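Long-range contacts in alpha-L-rhamnosidase (Aspergillus terreus, PDB 6GSZ), which probably hydrolyses terminal non-reducing alpha-L-rhamnose residues from alpha-L-rhamnosides, as a calcium-binding glycoside hydrolase: residues Y150-G155 / Y180-N185; G155-R160 / M171-Q176; A114-S119 / G228-L233. One frame throughout, in Å; residues are numbered along the deposited sequence.

Contact 1: Y150-G155 / Y180-N185; sequences YITALG and YRHEYN. With NAG (2-acetamido-2-deoxy-beta-D-glucopyranose), chain B.
T152 OG1 gives its hydrogen to E183 O over 2.7 Å, arriving in the plane of that carbonyl, and this short bond marks the tightly packed middle of the contact. Threonine suits the spot: it supplies a short hydroxyl donor, placed toward segment 180-185 by a torsion anti to the backbone N (chi1 -165°), while its CB packs on Y184 CB. Beside it H182 reaches over: NE2 donates to A153 O at 2.8 Å, with the oxygen in the imidazole plane, although the nitrogen stands above the plane of the A153 carbonyl. L154 CD1 lies 4.1 Å from H182 CE1. On the other side of T152, I151 and N185 form an antiparallel hydrogen-bonded pair, which makes strands 144-154 and 182-188 neighbours in a mixed sheet of the N-terminal rhamnosidase domain. Y150 and Y184 run side by side, CD1 to CE2 4.1 Å, while Y184 OH bonds to the backbone N of L105. Before H182 the segments part; R181 NH1 reaches back past it to E183 OE2 (2.7 Å) in a salt bridge within the guanidinium plane, and R181 also pairs with D497; partly exposed Y180 rests against an N-acetylglucosamine, its OH 3.2 Å from C7.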
loop_
_atom_site.group_PDB
_atom_site.type_symbol
_atom_site.label_atom_id
_atom_site.label_comp_id
_atom_site.label_asym_id
_atom_site.label_seq_id
_atom_site.Cartn_x
_atom_site.Cartn_y
_atom_site.Cartn_z
ATOM N N TYR A 150 -15.822 -5.570 -18.974
ATOM C CA TYR A 150 -16.057 -5.414 -17.560
ATOM C C TYR A 150 -15.970 -6.798 -16.934
ATOM O O TYR A 150 -16.623 -7.740 -17.450
ATOM C CB TYR A 150 -17.437 -4.830 -17.337
ATOM C CG TYR A 150 -17.651 -3.526 -18.043
ATOM C CD1 TYR A 150 -17.160 -2.354 -17.504
ATOM C CD2 TYR A 150 -18.357 -3.426 -19.227
ATOM C CE1 TYR A 150 -17.383 -1.132 -18.120
ATOM C CE2 TYR A 150 -18.594 -2.200 -19.836
ATOM C CZ TYR A 150 -18.097 -1.035 -19.279
ATOM O OH TYR A 150 -18.376 0.153 -19.929
ATOM N N ILE A 151 -15.109 -7.011 -15.935
ATOM C CA ILE A 151 -14.799 -8.379 -15.554
ATOM C C ILE A 151 -14.344 -8.459 -14.112
ATOM O O ILE A 151 -13.616 -7.581 -13.615
ATOM C CB ILE A 151 -13.743 -8.939 -16.524
ATOM C CG1 ILE A 151 -13.375 -10.387 -16.193
ATOM C CG2 ILE A 151 -12.524 -8.043 -16.628
ATOM C CD1 ILE A 151 -12.675 -11.130 -17.322
ATOM N N THR A 152 -14.736 -9.537 -13.452
ATOM C CA THR A 152 -14.182 -9.919 -12.188
ATOM C C THR A 152 -14.265 -11.431 -12.036
ATOM O O THR A 152 -14.775 -12.134 -12.897
ATOM C CB THR A 152 -14.858 -9.217 -11.004
ATOM O OG1 THR A 152 -14.037 -9.370 -9.846
ATOM C CG2 THR A 152 -16.255 -9.705 -10.706
ATOM N N ALA A 153 -13.730 -11.934 -10.925
ATOM C CA ALA A 153 -13.784 -13.362 -10.656
ATOM C C ALA A 153 -14.096 -13.608 -9.194
ATOM O O ALA A 153 -13.786 -12.766 -8.312
ATOM C CB ALA A 153 -12.444 -13.990 -10.964
ATOM N N LEU A 154 -14.673 -14.776 -8.947
ATOM C CA LEU A 154 -14.701 -15.358 -7.623
ATOM C C LEU A 154 -13.412 -16.175 -7.526
ATOM O O LEU A 154 -13.383 -17.385 -7.843
ATOM C CB LEU A 154 -15.967 -16.183 -7.445
ATOM C CG LEU A 154 -17.244 -15.416 -7.133
ATOM C CD1 LEU A 154 -17.579 -14.381 -8.181
ATOM C CD2 LEU A 154 -18.374 -16.423 -6.916
ATOM N N GLY A 155 -12.329 -15.490 -7.234
ATOM C CA GLY A 155 -10.977 -15.941 -7.445
ATOM C C GLY A 155 -10.166 -14.834 -8.033
ATOM O O GLY A 155 -10.276 -13.670 -7.580
ATOM N N TYR A 180 -18.911 -7.929 1.287
ATOM C CA TYR A 180 -19.409 -6.554 1.340
ATOM C C TYR A 180 -19.119 -5.789 0.047
ATOM O O TYR A 180 -19.975 -5.040 -0.425
ATOM C CB TYR A 180 -18.789 -5.815 2.520
ATOM C CG TYR A 180 -19.065 -6.452 3.846
ATOM C CD1 TYR A 180 -20.360 -6.510 4.327
ATOM C CD2 TYR A 180 -18.049 -6.993 4.619
ATOM C CE1 TYR A 180 -20.637 -7.083 5.547
ATOM C CE2 TYR A 180 -18.332 -7.621 5.823
ATOM C CZ TYR A 180 -19.620 -7.623 6.303
ATOM O OH TYR A 180 -19.959 -8.225 7.475
ATOM N N ARG A 181 -17.927 -5.972 -0.500
ATOM C CA ARG A 181 -17.441 -5.139 -1.615
ATOM C C ARG A 181 -16.548 -6.031 -2.465
ATOM O O ARG A 181 -15.656 -6.681 -1.924
ATOM C CB ARG A 181 -16.685 -3.922 -1.079
ATOM C CG ARG A 181 -16.243 -2.925 -2.145
ATOM C CD ARG A 181 -15.527 -1.740 -1.544
ATOM N NE ARG A 181 -14.225 -2.137 -1.017
ATOM C CZ ARG A 181 -13.059 -2.195 -1.695
ATOM N NH1 ARG A 181 -12.932 -1.609 -2.902
ATOM N NH2 ARG A 181 -12.030 -2.843 -1.118
ATOM N N HIS A 182 -16.833 -6.035 -3.765
ATOM C CA HIS A 182 -16.092 -6.922 -4.664
ATOM C C HIS A 182 -15.737 -6.117 -5.911
ATOM O O HIS A 182 -16.627 -5.655 -6.631
ATOM C CB HIS A 182 -16.930 -8.149 -4.976
ATOM C CG HIS A 182 -16.263 -9.283 -5.681
ATOM N ND1 HIS A 182 -16.539 -10.596 -5.350
ATOM C CD2 HIS A 182 -15.347 -9.295 -6.669
ATOM C CE1 HIS A 182 -15.794 -11.369 -6.121
ATOM N NE2 HIS A 182 -15.093 -10.618 -6.972
ATOM N N GLU A 183 -14.430 -5.872 -6.101
ATOM C CA GLU A 183 -14.034 -4.973 -7.198
ATOM C C GLU A 183 -14.152 -5.687 -8.535
ATOM O O GLU A 183 -13.960 -6.934 -8.623
ATOM C CB GLU A 183 -12.608 -4.421 -7.069
ATOM C CG GLU A 183 -12.515 -3.328 -6.012
ATOM C CD GLU A 183 -11.124 -2.809 -5.749
ATOM O OE1 GLU A 183 -10.223 -3.009 -6.591
ATOM O OE2 GLU A 183 -10.940 -2.115 -4.704
ATOM N N TYR A 184 -14.527 -4.936 -9.570
ATOM C CA TYR A 184 -14.476 -5.409 -10.941
ATOM C C TYR A 184 -13.668 -4.407 -11.756
ATOM O O TYR A 184 -13.548 -3.213 -11.375
ATOM C CB TYR A 184 -15.857 -5.605 -11.597
ATOM C CG TYR A 184 -16.525 -4.291 -11.898
ATOM C CD1 TYR A 184 -17.249 -3.612 -10.940
ATOM C CD2 TYR A 184 -16.452 -3.763 -13.164
ATOM C CE1 TYR A 184 -17.773 -2.354 -11.221
ATOM C CE2 TYR A 184 -16.982 -2.519 -13.457
ATOM C CZ TYR A 184 -17.661 -1.823 -12.486
ATOM O OH TYR A 184 -18.179 -0.599 -12.824
ATOM N N ASN A 185 -13.070 -4.848 -12.841
ATOM C CA ASN A 185 -12.178 -4.068 -13.671
ATOM C C ASN A 185 -12.787 -3.732 -15.020
ATOM O O ASN A 185 -13.606 -4.490 -15.536
ATOM C CB ASN A 185 -10.804 -4.699 -13.805
ATOM C CG ASN A 185 -10.227 -5.041 -12.450
ATOM O OD1 ASN A 185 -9.906 -6.210 -12.154
ATOM N ND2 ASN A 185 -10.139 -4.043 -11.581
HETATM C C1 NAG B . -21.140 -11.314 10.579
HETATM C C2 NAG B . -20.966 -12.147 9.299
HETATM C C3 NAG B . -21.484 -13.551 9.502
HETATM C C4 NAG B . -20.841 -14.217 10.694
HETATM C C5 NAG B . -21.035 -13.314 11.912
HETATM C C6 NAG B . -20.269 -13.866 13.106
HETATM C C7 NAG B . -21.001 -11.253 7.006
HETATM C C8 NAG B . -21.869 -10.595 5.963
HETATM N N2 NAG B . -21.628 -11.549 8.175
HETATM O O3 NAG B . -21.214 -14.307 8.329
HETATM O O4 NAG B . -21.514 -15.458 10.873
HETATM O O5 NAG B . -20.466 -12.027 11.612
HETATM O O6 NAG B . -18.880 -14.152 12.733
HETATM O O7 NAG B . -19.796 -11.485 6.826
#

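Contact 2: G155-R160 / M171-Q176; sequences GLYEAR and MAPGWQ. With CA (calcium ion), chain C.
L156 and M171 meet at a slant, methyl to methyl: L156 CD1 stands 3.7 Å from M171 CE. The thioether chain bends at both chi2 (-60°) and chi3 (-77°), which brings its flexible end back to the leucine although M171 CB points away from strand 156-161. The other leucine branch, CD2, turns to the backbone of the loop, 3.4 Å from A172 O and close to M171 O, so the two branches pack on methionine and on main chain. On the next residue Y157 lays its ring beside A172, whose CB is 3.7 Å from CE1; alanine is small enough to let the ring come close. The ring is carried there by a CG set between the backbone N and the carbonyl carbon (chi1 70°), and its hydroxyl ends in hydrogen bonds with N185 and Y187. This joins strand 156-161 of a five-stranded antiparallel sheet to the loop leading to strand 182-188, a loop kinked by the cis peptide before P173. Y157 N donates to A172 O at 2.9 Å, and water 1 bridges Y157 O and A172 N. G155, whose backbone angles would jam a CB against the carbonyl O of the residue before, offers its O to P173 CD, 3.6 Å away. E158 extends to the calcium ion, OE1 binding at 2.3 Å; S392 and two waters are further ligands, and OE2 pairs with R165.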
loop_
_atom_site.group_PDB
_atom_site.type_symbol
_atom_site.label_atom_id
_atom_site.label_comp_id
_atom_site.label_asym_id
_atom_site.label_seq_id
_atom_site.Cartn_x
_atom_site.Cartn_y
_atom_site.Cartn_z
ATOM N N GLY A 155 -12.329 -15.490 -7.234
ATOM C CA GLY A 155 -10.977 -15.941 -7.445
ATOM C C GLY A 155 -10.166 -14.834 -8.033
ATOM O O GLY A 155 -10.276 -13.670 -7.580
ATOM N N LEU A 156 -9.307 -15.165 -8.990
ATOM C CA LEU A 156 -8.478 -14.212 -9.742
ATOM C C LEU A 156 -8.584 -14.564 -11.214
ATOM O O LEU A 156 -8.792 -15.766 -11.529
ATOM C CB LEU A 156 -7.031 -14.310 -9.277
ATOM C CG LEU A 156 -6.780 -13.964 -7.800
ATOM C CD1 LEU A 156 -5.326 -14.298 -7.390
ATOM C CD2 LEU A 156 -7.131 -12.507 -7.461
ATOM N N TYR A 157 -8.425 -13.622 -12.122
ATOM C CA TYR A 157 -8.614 -13.897 -13.533
ATOM C C TYR A 157 -7.463 -13.355 -14.375
ATOM O O TYR A 157 -6.823 -12.341 -14.055
ATOM C CB TYR A 157 -9.959 -13.378 -14.072
ATOM C CG TYR A 157 -9.972 -11.882 -14.122
ATOM C CD1 TYR A 157 -10.354 -11.126 -13.028
ATOM C CD2 TYR A 157 -9.524 -11.208 -15.270
ATOM C CE1 TYR A 157 -10.287 -9.739 -13.065
ATOM C CE2 TYR A 157 -9.423 -9.825 -15.299
ATOM C CZ TYR A 157 -9.804 -9.103 -14.193
ATOM O OH TYR A 157 -9.631 -7.741 -14.242
ATOM N N GLU A 158 -7.285 -13.967 -15.545
ATOM C CA GLU A 158 -6.474 -13.455 -16.632
ATOM C C GLU A 158 -7.270 -13.663 -17.914
ATOM O O GLU A 158 -7.562 -14.821 -18.262
ATOM C CB GLU A 158 -5.141 -14.177 -16.752
ATOM C CG GLU A 158 -4.260 -13.684 -17.858
ATOM C CD GLU A 158 -2.827 -14.218 -17.774
ATOM O OE1 GLU A 158 -2.552 -15.109 -16.930
ATOM O OE2 GLU A 158 -1.984 -13.723 -18.517
ATOM N N ALA A 159 -7.619 -12.601 -18.625
ATOM C CA ALA A 159 -8.429 -12.636 -19.827
ATOM C C ALA A 159 -7.596 -12.389 -21.082
ATOM O O ALA A 159 -6.611 -11.654 -21.078
ATOM C CB ALA A 159 -9.551 -11.628 -19.774
ATOM N N ARG A 160 -8.004 -13.072 -22.159
ATOM C CA ARG A 160 -7.392 -12.917 -23.482
ATOM C C ARG A 160 -8.523 -12.748 -24.501
ATOM O O ARG A 160 -9.538 -13.468 -24.449
ATOM C CB ARG A 160 -6.555 -14.142 -23.867
ATOM C CG ARG A 160 -5.494 -14.537 -22.849
ATOM C CD ARG A 160 -4.558 -15.659 -23.253
ATOM N NE ARG A 160 -3.605 -15.136 -24.227
ATOM C CZ ARG A 160 -2.513 -14.420 -23.931
ATOM N NH1 ARG A 160 -2.211 -14.155 -22.671
ATOM N NH2 ARG A 160 -1.727 -13.980 -24.906
ATOM N N MET A 171 -2.824 -10.533 -10.533
ATOM C CA MET A 171 -3.501 -10.826 -9.261
ATOM C C MET A 171 -4.839 -10.073 -9.150
ATOM O O MET A 171 -5.212 -9.546 -8.100
ATOM C CB MET A 171 -2.591 -10.565 -8.061
ATOM C CG MET A 171 -1.278 -11.352 -8.133
ATOM S SD MET A 171 -1.456 -13.114 -8.190
ATOM C CE MET A 171 -1.836 -13.453 -6.480
ATOM N N ALA A 172 -5.594 -10.042 -10.258
ATOM C CA ALA A 172 -6.807 -9.263 -10.394
ATOM C C ALA A 172 -8.017 -10.096 -10.022
ATOM O O ALA A 172 -8.093 -11.270 -10.431
ATOM C CB ALA A 172 -6.927 -8.777 -11.819
ATOM N N PRO A 173 -9.023 -9.568 -9.307
ATOM C CA PRO A 173 -9.194 -8.159 -8.923
ATOM C C PRO A 173 -8.586 -7.738 -7.596
ATOM O O PRO A 173 -8.804 -6.593 -7.180
ATOM C CB PRO A 173 -10.739 -8.074 -8.849
ATOM C CG PRO A 173 -11.128 -9.411 -8.247
ATOM C CD PRO A 173 -10.214 -10.349 -8.984
ATOM N N GLY A 174 -7.786 -8.592 -6.966
ATOM C CA GLY A 174 -7.180 -8.249 -5.690
ATOM C C GLY A 174 -8.040 -8.763 -4.540
ATOM O O GLY A 174 -9.001 -9.542 -4.774
ATOM N N TRP A 175 -7.692 -8.389 -3.318
ATOM C CA TRP A 175 -8.322 -8.886 -2.119
ATOM C C TRP A 175 -9.185 -7.812 -1.450
ATOM O O TRP A 175 -8.643 -6.892 -0.809
ATOM C CB TRP A 175 -7.305 -9.458 -1.131
ATOM C CG TRP A 175 -7.936 -10.226 -0.015
ATOM C CD1 TRP A 175 -9.250 -10.571 0.123
ATOM C CD2 TRP A 175 -7.263 -10.759 1.135
ATOM N NE1 TRP A 175 -9.437 -11.316 1.260
ATOM C CE2 TRP A 175 -8.236 -11.441 1.905
ATOM C CE3 TRP A 175 -5.937 -10.743 1.572
ATOM C CZ2 TRP A 175 -7.913 -12.118 3.071
ATOM C CZ3 TRP A 175 -5.617 -11.385 2.744
ATOM C CH2 TRP A 175 -6.593 -12.091 3.466
ATOM N N GLN A 176 -10.506 -7.891 -1.632
ATOM C CA GLN A 176 -11.488 -7.061 -0.923
ATOM C C GLN A 176 -12.149 -7.936 0.156
ATOM O O GLN A 176 -12.100 -9.173 0.076
ATOM C CB GLN A 176 -12.530 -6.466 -1.882
ATOM C CG GLN A 176 -11.900 -5.549 -2.940
ATOM C CD GLN A 176 -11.426 -6.279 -4.184
ATOM O OE1 GLN A 176 -12.192 -7.070 -4.782
ATOM N NE2 GLN A 176 -10.200 -6.037 -4.652
HETATM CA CA CA C . -0.394 -15.684 -16.302
HETATM O O HOH W 1 -4.968 -12.195 -12.088
HETATM O O HOH W 2 -0.640 -16.878 -17.900
HETATM O O HOH W 3 1.784 -15.753 -16.786
#

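Contact 3: A114-S119 / G228-L233; sequences AVVIAS and GLLSLL
G228 CA comes within 3.2 Å of I117 O, and glycine suits this place, since a beta carbon would come too close to V116 CG1. L229 follows as the paired residue: its N donates to I117 O at 2.9 Å, and its O accepts from I117 N at 2.8 Å. L229 O also takes a CA-H contact from V116, so one carbonyl is approached by two neighbouring residues. Side by side and pointing the same way, the aliphatic chains of I117 and L229 touch where I117 CG1, set between its backbone N and carbonyl carbon (chi1 62°), meets L229 CB. This single antiparallel bridge ties strand 116-119, which also pairs with strand 291-294, to strand 228-237, a member of the mixed sheet in the N-terminal rhamnosidase domain. L230 crosses V116 at about a right angle, CB to CG2 4.1 Å, and its CD1 presses on the backbone of V115, 3.5 Å from C. CB of S231 points away, but its carbonyl oxygen lies 3.4 Å from A114 CB. At L232 the segments diverge: CB meets A114 CB at 4.2 Å, a close approach that the small alanine permits, while the carbonyl of A114 is held by K298 NZ.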
loop_
_atom_site.group_PDB
_atom_site.type_symbol
_atom_site.label_atom_id
_atom_site.label_comp_id
_atom_site.label_asym_id
_atom_site.label_seq_id
_atom_site.Cartn_x
_atom_site.Cartn_y
_atom_site.Cartn_z
ATOM N N ALA A 114 -25.342 -10.533 -17.845
ATOM C CA ALA A 114 -24.122 -11.200 -17.366
ATOM C C ALA A 114 -24.384 -11.788 -15.986
ATOM O O ALA A 114 -24.959 -11.126 -15.104
ATOM C CB ALA A 114 -22.959 -10.275 -17.358
ATOM N N VAL A 115 -23.989 -13.054 -15.835
ATOM C CA VAL A 115 -24.091 -13.761 -14.557
ATOM C C VAL A 115 -22.749 -14.437 -14.240
ATOM O O VAL A 115 -21.874 -14.631 -15.103
ATOM C CB VAL A 115 -25.224 -14.801 -14.554
ATOM C CG1 VAL A 115 -26.568 -14.138 -14.810
ATOM C CG2 VAL A 115 -24.966 -15.941 -15.521
ATOM N N VAL A 116 -22.567 -14.746 -12.962
ATOM C CA VAL A 116 -21.383 -15.489 -12.564
ATOM C C VAL A 116 -21.521 -16.922 -13.084
ATOM O O VAL A 116 -22.549 -17.551 -12.806
ATOM C CB VAL A 116 -21.156 -15.476 -11.043
ATOM C CG1 VAL A 116 -19.961 -16.328 -10.649
ATOM C CG2 VAL A 116 -21.006 -14.062 -10.509
ATOM N N ILE A 117 -20.478 -17.404 -13.777
ATOM C CA ILE A 117 -20.502 -18.770 -14.242
ATOM C C ILE A 117 -19.366 -19.565 -13.615
ATOM O O ILE A 117 -18.324 -19.048 -13.241
ATOM C CB ILE A 117 -20.457 -18.843 -15.763
ATOM C CG1 ILE A 117 -19.168 -18.251 -16.325
ATOM C CG2 ILE A 117 -21.720 -18.224 -16.340
ATOM C CD1 ILE A 117 -19.016 -18.448 -17.818
ATOM N N ALA A 118 -19.602 -20.886 -13.605
ATOM C CA ALA A 118 -18.695 -21.869 -13.146
ATOM C C ALA A 118 -18.694 -23.045 -14.117
ATOM O O ALA A 118 -19.662 -23.279 -14.836
ATOM C CB ALA A 118 -19.075 -22.339 -11.760
ATOM N N SER A 119 -17.610 -23.828 -14.047
ATOM C CA SER A 119 -17.521 -25.065 -14.839
ATOM C C SER A 119 -18.492 -26.151 -14.368
ATOM O O SER A 119 -18.755 -26.312 -13.185
ATOM C CB SER A 119 -16.097 -25.597 -14.780
ATOM O OG SER A 119 -15.947 -26.752 -15.561
ATOM N N GLY A 228 -15.353 -18.917 -10.115
ATOM C CA GLY A 228 -16.391 -18.266 -10.872
ATOM C C GLY A 228 -15.900 -17.073 -11.673
ATOM O O GLY A 228 -14.927 -16.429 -11.274
ATOM N N LEU A 229 -16.601 -16.774 -12.763
ATOM C CA LEU A 229 -16.245 -15.668 -13.672
ATOM C C LEU A 229 -17.503 -14.819 -13.904
ATOM O O LEU A 229 -18.576 -15.337 -14.192
ATOM C CB LEU A 229 -15.815 -16.260 -15.023
ATOM C CG LEU A 229 -15.593 -15.254 -16.149
ATOM C CD1 LEU A 229 -14.456 -14.304 -15.827
ATOM C CD2 LEU A 229 -15.391 -15.949 -17.466
ATOM N N LEU A 230 -17.355 -13.490 -13.815
ATOM C CA LEU A 230 -18.384 -12.561 -14.286
ATOM C C LEU A 230 -17.741 -11.672 -15.349
ATOM O O LEU A 230 -16.721 -11.006 -15.055
ATOM C CB LEU A 230 -18.874 -11.710 -13.112
ATOM C CG LEU A 230 -19.936 -10.648 -13.473
ATOM C CD1 LEU A 230 -21.234 -11.317 -13.967
ATOM C CD2 LEU A 230 -20.211 -9.732 -12.286
ATOM N N SER A 231 -18.377 -11.543 -16.516
ATOM C CA SER A 231 -17.777 -10.831 -17.652
ATOM C C SER A 231 -18.897 -10.198 -18.487
ATOM O O SER A 231 -19.875 -10.870 -18.769
ATOM C CB SER A 231 -16.923 -11.792 -18.462
ATOM O OG SER A 231 -16.248 -11.168 -19.552
ATOM N N LEU A 232 -18.708 -8.968 -18.935
ATOM C CA LEU A 232 -19.564 -8.379 -19.939
ATOM C C LEU A 232 -18.676 -7.636 -20.934
ATOM O O LEU A 232 -17.951 -6.701 -20.534
ATOM C CB LEU A 232 -20.576 -7.422 -19.301
ATOM C CG LEU A 232 -21.557 -6.778 -20.290
ATOM C CD1 LEU A 232 -22.453 -7.855 -20.910
ATOM C CD2 LEU A 232 -22.342 -5.636 -19.615
ATOM N N LEU A 233 -18.767 -8.001 -22.209
ATOM C CA LEU A 233 -18.145 -7.287 -23.311
ATOM C C LEU A 233 -19.221 -6.426 -23.972
ATOM O O LEU A 233 -20.292 -6.914 -24.294
ATOM C CB LEU A 233 -17.566 -8.274 -24.321
ATOM C CG LEU A 233 -16.826 -7.624 -25.487
ATOM C CD1 LEU A 233 -15.479 -7.122 -25.041
ATOM C CD2 LEU A 233 -16.665 -8.604 -26.632
#

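How the contacts relate
All three contacts are largely buried, yet they differ in chemistry. Contacts 1 and 3 both reach one sheet, through its adjacent strands 144-154 and 228-237, which are joined by Y150 O with L232 N and L154 N with G228 O. Contact 3 is the most apolar and lies farthest from the chain centre, whereas contact 1 adds polar side chains and reaches a glycan at one end. Contact 2 shares G155 with contact 1, where the chain passes from one sheet to the other; N185 to Y157 and E183 to Q176 link them. It includes a bridging water and a calcium ligand, and it does not touch contact 3.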